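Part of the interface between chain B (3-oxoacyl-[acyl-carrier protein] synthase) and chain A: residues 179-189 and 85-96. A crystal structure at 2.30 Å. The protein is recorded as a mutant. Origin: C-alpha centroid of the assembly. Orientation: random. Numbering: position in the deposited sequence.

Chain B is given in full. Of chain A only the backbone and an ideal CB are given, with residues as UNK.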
# COMPACT_ATOMS: atom_id res chain seq x y z
N GLY B 179 8.87 -8.06 -8.75
CA GLY B 179 8.16 -8.15 -10.02
C GLY B 179 6.67 -8.41 -9.93
O GLY B 179 6.14 -8.80 -8.88
N ALA B 180 5.98 -8.21 -11.04
CA ALA B 180 4.54 -8.41 -11.07
C ALA B 180 4.09 -8.74 -12.48
O ALA B 180 4.69 -8.30 -13.45
CB ALA B 180 3.80 -7.15 -10.57
N ASP B 181 3.02 -9.52 -12.56
CA ASP B 181 2.41 -9.92 -13.83
C ASP B 181 0.91 -9.96 -13.55
O ASP B 181 0.36 -11.01 -13.17
CB ASP B 181 2.89 -11.30 -14.28
CG ASP B 181 2.46 -11.64 -15.71
OD1 ASP B 181 1.38 -11.17 -16.15
OD2 ASP B 181 3.19 -12.38 -16.41
N GLY B 182 0.27 -8.81 -13.72
CA GLY B 182 -1.16 -8.69 -13.47
C GLY B 182 -2.07 -9.52 -14.35
O GLY B 182 -3.27 -9.63 -14.07
N THR B 183 -1.52 -10.08 -15.42
CA THR B 183 -2.31 -10.91 -16.33
C THR B 183 -2.61 -12.24 -15.64
O THR B 183 -3.39 -13.05 -16.16
CB THR B 183 -1.56 -11.20 -17.64
OG1 THR B 183 -0.49 -12.11 -17.39
CG2 THR B 183 -0.98 -9.91 -18.21
N GLY B 184 -1.98 -12.45 -14.49
CA GLY B 184 -2.20 -13.66 -13.72
C GLY B 184 -3.22 -13.37 -12.64
O GLY B 184 -3.32 -14.10 -11.65
N ALA B 185 -3.99 -12.31 -12.85
CA ALA B 185 -5.03 -11.88 -11.93
C ALA B 185 -6.08 -12.95 -11.66
O ALA B 185 -6.46 -13.18 -10.51
CB ALA B 185 -5.71 -10.61 -12.46
N LYS B 186 -6.56 -13.61 -12.71
CA LYS B 186 -7.58 -14.65 -12.58
C LYS B 186 -7.09 -15.91 -11.85
O LYS B 186 -7.89 -16.74 -11.44
CB LYS B 186 -8.11 -15.06 -13.96
CG LYS B 186 -7.01 -15.43 -14.94
CD LYS B 186 -7.56 -16.12 -16.17
CE LYS B 186 -6.48 -16.25 -17.24
NZ LYS B 186 -5.23 -16.84 -16.69
N GLU B 187 -5.77 -16.05 -11.72
CA GLU B 187 -5.17 -17.21 -11.06
C GLU B 187 -5.34 -17.24 -9.55
O GLU B 187 -5.36 -18.31 -8.94
CB GLU B 187 -3.68 -17.30 -11.40
CG GLU B 187 -3.45 -17.51 -12.87
CD GLU B 187 -4.40 -18.55 -13.42
OE1 GLU B 187 -4.26 -19.73 -13.05
OE2 GLU B 187 -5.31 -18.17 -14.20
N LEU B 188 -5.44 -16.06 -8.94
CA LEU B 188 -5.60 -15.96 -7.49
C LEU B 188 -6.19 -14.59 -7.16
O LEU B 188 -5.60 -13.56 -7.50
CB LEU B 188 -4.24 -16.13 -6.80
CG LEU B 188 -4.20 -16.09 -5.27
CD1 LEU B 188 -5.13 -17.15 -4.69
CD2 LEU B 188 -2.77 -16.31 -4.80
N TYR B 189 -7.34 -14.57 -6.49
CA TYR B 189 -7.99 -13.30 -6.17
C TYR B 189 -9.02 -13.33 -5.05
O TYR B 189 -9.34 -14.38 -4.49
CB TYR B 189 -8.65 -12.74 -7.44
CG TYR B 189 -9.70 -13.65 -8.06
CD1 TYR B 189 -10.96 -13.81 -7.47
CD2 TYR B 189 -9.43 -14.37 -9.23
CE1 TYR B 189 -11.92 -14.66 -8.02
CE2 TYR B 189 -10.38 -15.22 -9.79
CZ TYR B 189 -11.62 -15.37 -9.18
OH TYR B 189 -12.56 -16.22 -9.73
N UNK A 85 -8.92 -7.26 -2.88
CA UNK A 85 -7.92 -7.26 -1.81
C UNK A 85 -6.62 -7.70 -2.50
O UNK A 85 -5.51 -7.26 -2.17
CB UNK A 85 -8.30 -8.18 -0.65
N UNK A 86 -6.79 -8.59 -3.47
CA UNK A 86 -5.73 -9.11 -4.32
C UNK A 86 -6.44 -9.75 -5.50
O UNK A 86 -7.53 -10.30 -5.35
CB UNK A 86 -4.82 -10.10 -3.59
N UNK A 87 -5.87 -9.64 -6.70
CA UNK A 87 -4.60 -8.96 -6.97
C UNK A 87 -4.73 -7.45 -6.72
O UNK A 87 -5.84 -6.91 -6.69
CB UNK A 87 -4.15 -9.22 -8.41
N UNK A 88 -3.61 -6.77 -6.53
CA UNK A 88 -3.66 -5.34 -6.32
C UNK A 88 -3.91 -4.63 -7.66
O UNK A 88 -3.62 -5.15 -8.73
CB UNK A 88 -2.36 -4.85 -5.67
N UNK A 89 -4.42 -3.43 -7.58
CA UNK A 89 -4.72 -2.66 -8.76
C UNK A 89 -3.45 -2.26 -9.51
O UNK A 89 -3.48 -2.10 -10.72
CB UNK A 89 -5.53 -1.42 -8.38
N UNK A 90 -2.33 -2.11 -8.80
CA UNK A 90 -1.07 -1.74 -9.49
C UNK A 90 -0.65 -2.86 -10.42
O UNK A 90 -0.16 -2.61 -11.52
CB UNK A 90 0.05 -1.44 -8.49
N UNK A 91 -0.87 -4.10 -10.00
CA UNK A 91 -0.51 -5.22 -10.86
C UNK A 91 -1.37 -5.20 -12.14
O UNK A 91 -0.88 -5.50 -13.22
CB UNK A 91 -0.68 -6.54 -10.11
N UNK A 92 -2.64 -4.81 -12.01
CA UNK A 92 -3.52 -4.74 -13.18
C UNK A 92 -3.04 -3.65 -14.13
O UNK A 92 -3.09 -3.81 -15.36
CB UNK A 92 -4.97 -4.48 -12.76
N UNK A 93 -2.56 -2.54 -13.58
CA UNK A 93 -2.06 -1.42 -14.40
C UNK A 93 -0.78 -1.85 -15.10
O UNK A 93 -0.57 -1.55 -16.27
CB UNK A 93 -1.81 -0.17 -13.55
N UNK A 94 0.09 -2.55 -14.37
CA UNK A 94 1.35 -3.04 -14.93
C UNK A 94 1.08 -3.94 -16.15
O UNK A 94 1.74 -3.82 -17.19
CB UNK A 94 2.14 -3.80 -13.87
N UNK A 95 0.10 -4.83 -16.01
CA UNK A 95 -0.28 -5.75 -17.08
C UNK A 95 -0.81 -4.99 -18.30
O UNK A 95 -0.29 -5.13 -19.41
CB UNK A 95 -1.33 -6.74 -16.58
N UNK A 96 -1.84 -4.17 -18.06
CA UNK A 96 -2.47 -3.37 -19.09
C UNK A 96 -1.46 -2.67 -19.98
O UNK A 96 -1.60 -2.66 -21.21
CB UNK A 96 -3.40 -2.34 -18.45

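Position 85 has no atom of chain B within 5.5 Å of its ideal CB, so the interface sets no visible preference; it is Leu A85.

At 86 the CB points sideways and lies 5.2 Å from Tyr B189 CA, leaving room for a long side chain to turn back toward the strand. A large apolar or aromatic residue would suit. Phe A86, with chi1 at 42° (p), brings its ring end nearer to chain B, obliquely to Tyr B189 C. Its carbonyl also matters: Phe A86 O receives a CA-H...O contact from Tyr B189 CA at 3.1 Å.

The backbone entering 87 makes a cis peptide, which strongly favors proline. The ideal CB of 87 points toward chain B and lies 4.5 Å from Ala B185 CA, where the surroundings are largely apolar. Pro A87 fits both observations: its CG lies 3.7 Å from Ala B185 CB, and its CD 3.5 Å from Tyr B189 CB.

Position 88 points away and immediately precedes a helix, so Asp, Asn, Ser or Thr could cap it. Asp A88 does so, its OD2 accepting from the backbone N of 91 at 2.9 Å.

Positions 89 and 90 have no chain B atom near their CBs and could vary as far as this contact is concerned; they are Thr A89 and Ala A90.

At 91 the CB points toward chain B, 4.0 Å from Gly B182 CA and 4.5 Å from Ala B180 CB. Such close packing favors a small residue, and Ala A91 is found. Its carbonyl approaches too: Gly B182 CA makes a CA-H...O contact with Ala A91 O at 3.2 Å. An ideal CB on Gly B182 would lie 1.9 Å from Ala A91 O, a clash.

The CB of 92 points away, so only a longer side chain could return to the methyl of Ala B185. Leu A92 (m, t) does, placing CD2 3.8 Å from Ala B185 CB.

Position 93 points away and is Val A93.

At 94 the CB points toward chain B, 5.3 Å from Gly B182 N, a backbone donor. A side chain long enough to carry an acceptor there, Gln or Glu, would suit. In Gln A94, OE1 accepts from Gly B182 N at 2.9 Å, with a nearly straight 165° N-H...acceptor angle.

At 95 the CB is already 3.5 Å from Thr B183 N and 3.6 Å from Gly B182 C, which favors a small residue. Ala A95 packs its methyl there, with CB also 3.6 Å from Thr B183 CG2.

Position 96 points away, without a visible constraint from chain B; Arg A96 occupies it.

Chain A 85-96: LFPDTAALVQAR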
# COMPACT_ATOMS: atom_id res chain seq x y z
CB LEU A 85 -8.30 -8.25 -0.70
CG LEU A 85 -9.51 -7.92 0.19
CD1 LEU A 85 -9.72 -9.03 1.22
CD2 LEU A 85 -9.27 -6.58 0.89
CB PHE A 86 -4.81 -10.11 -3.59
CG PHE A 86 -5.52 -11.10 -2.70
CD1 PHE A 86 -6.00 -10.72 -1.44
CD2 PHE A 86 -5.68 -12.44 -3.10
CE1 PHE A 86 -6.63 -11.65 -0.59
CE2 PHE A 86 -6.30 -13.38 -2.25
CZ PHE A 86 -6.77 -12.98 -0.99
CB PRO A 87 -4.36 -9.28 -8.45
CG PRO A 87 -5.77 -9.25 -9.00
CD PRO A 87 -6.55 -10.02 -7.95
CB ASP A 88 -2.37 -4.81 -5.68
CG ASP A 88 -1.11 -5.23 -6.44
OD1 ASP A 88 -0.71 -6.39 -6.31
OD2 ASP A 88 -0.53 -4.39 -7.17
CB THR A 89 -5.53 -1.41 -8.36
OG1 THR A 89 -6.62 -1.82 -7.53
CG2 THR A 89 -6.08 -0.69 -9.57
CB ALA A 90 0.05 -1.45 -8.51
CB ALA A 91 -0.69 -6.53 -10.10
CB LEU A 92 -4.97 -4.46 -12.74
CG LEU A 92 -5.58 -5.41 -11.70
CD1 LEU A 92 -7.00 -4.97 -11.33
CD2 LEU A 92 -5.60 -6.82 -12.26
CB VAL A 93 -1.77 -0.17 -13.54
CG1 VAL A 93 -1.02 0.88 -14.35
CG2 VAL A 93 -3.07 0.42 -13.02
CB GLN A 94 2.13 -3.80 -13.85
CG GLN A 94 3.32 -4.59 -14.35
CD GLN A 94 2.89 -5.90 -14.96
OE1 GLN A 94 2.13 -6.66 -14.35
NE2 GLN A 94 3.36 -6.18 -16.17
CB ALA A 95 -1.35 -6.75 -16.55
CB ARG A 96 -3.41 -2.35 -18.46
CG ARG A 96 -3.85 -1.22 -19.39
CD ARG A 96 -4.76 -1.69 -20.53
NE ARG A 96 -5.07 -0.59 -21.45
CZ ARG A 96 -4.26 -0.15 -22.43
NH1 ARG A 96 -3.07 -0.72 -22.63
NH2 ARG A 96 -4.65 0.86 -23.19
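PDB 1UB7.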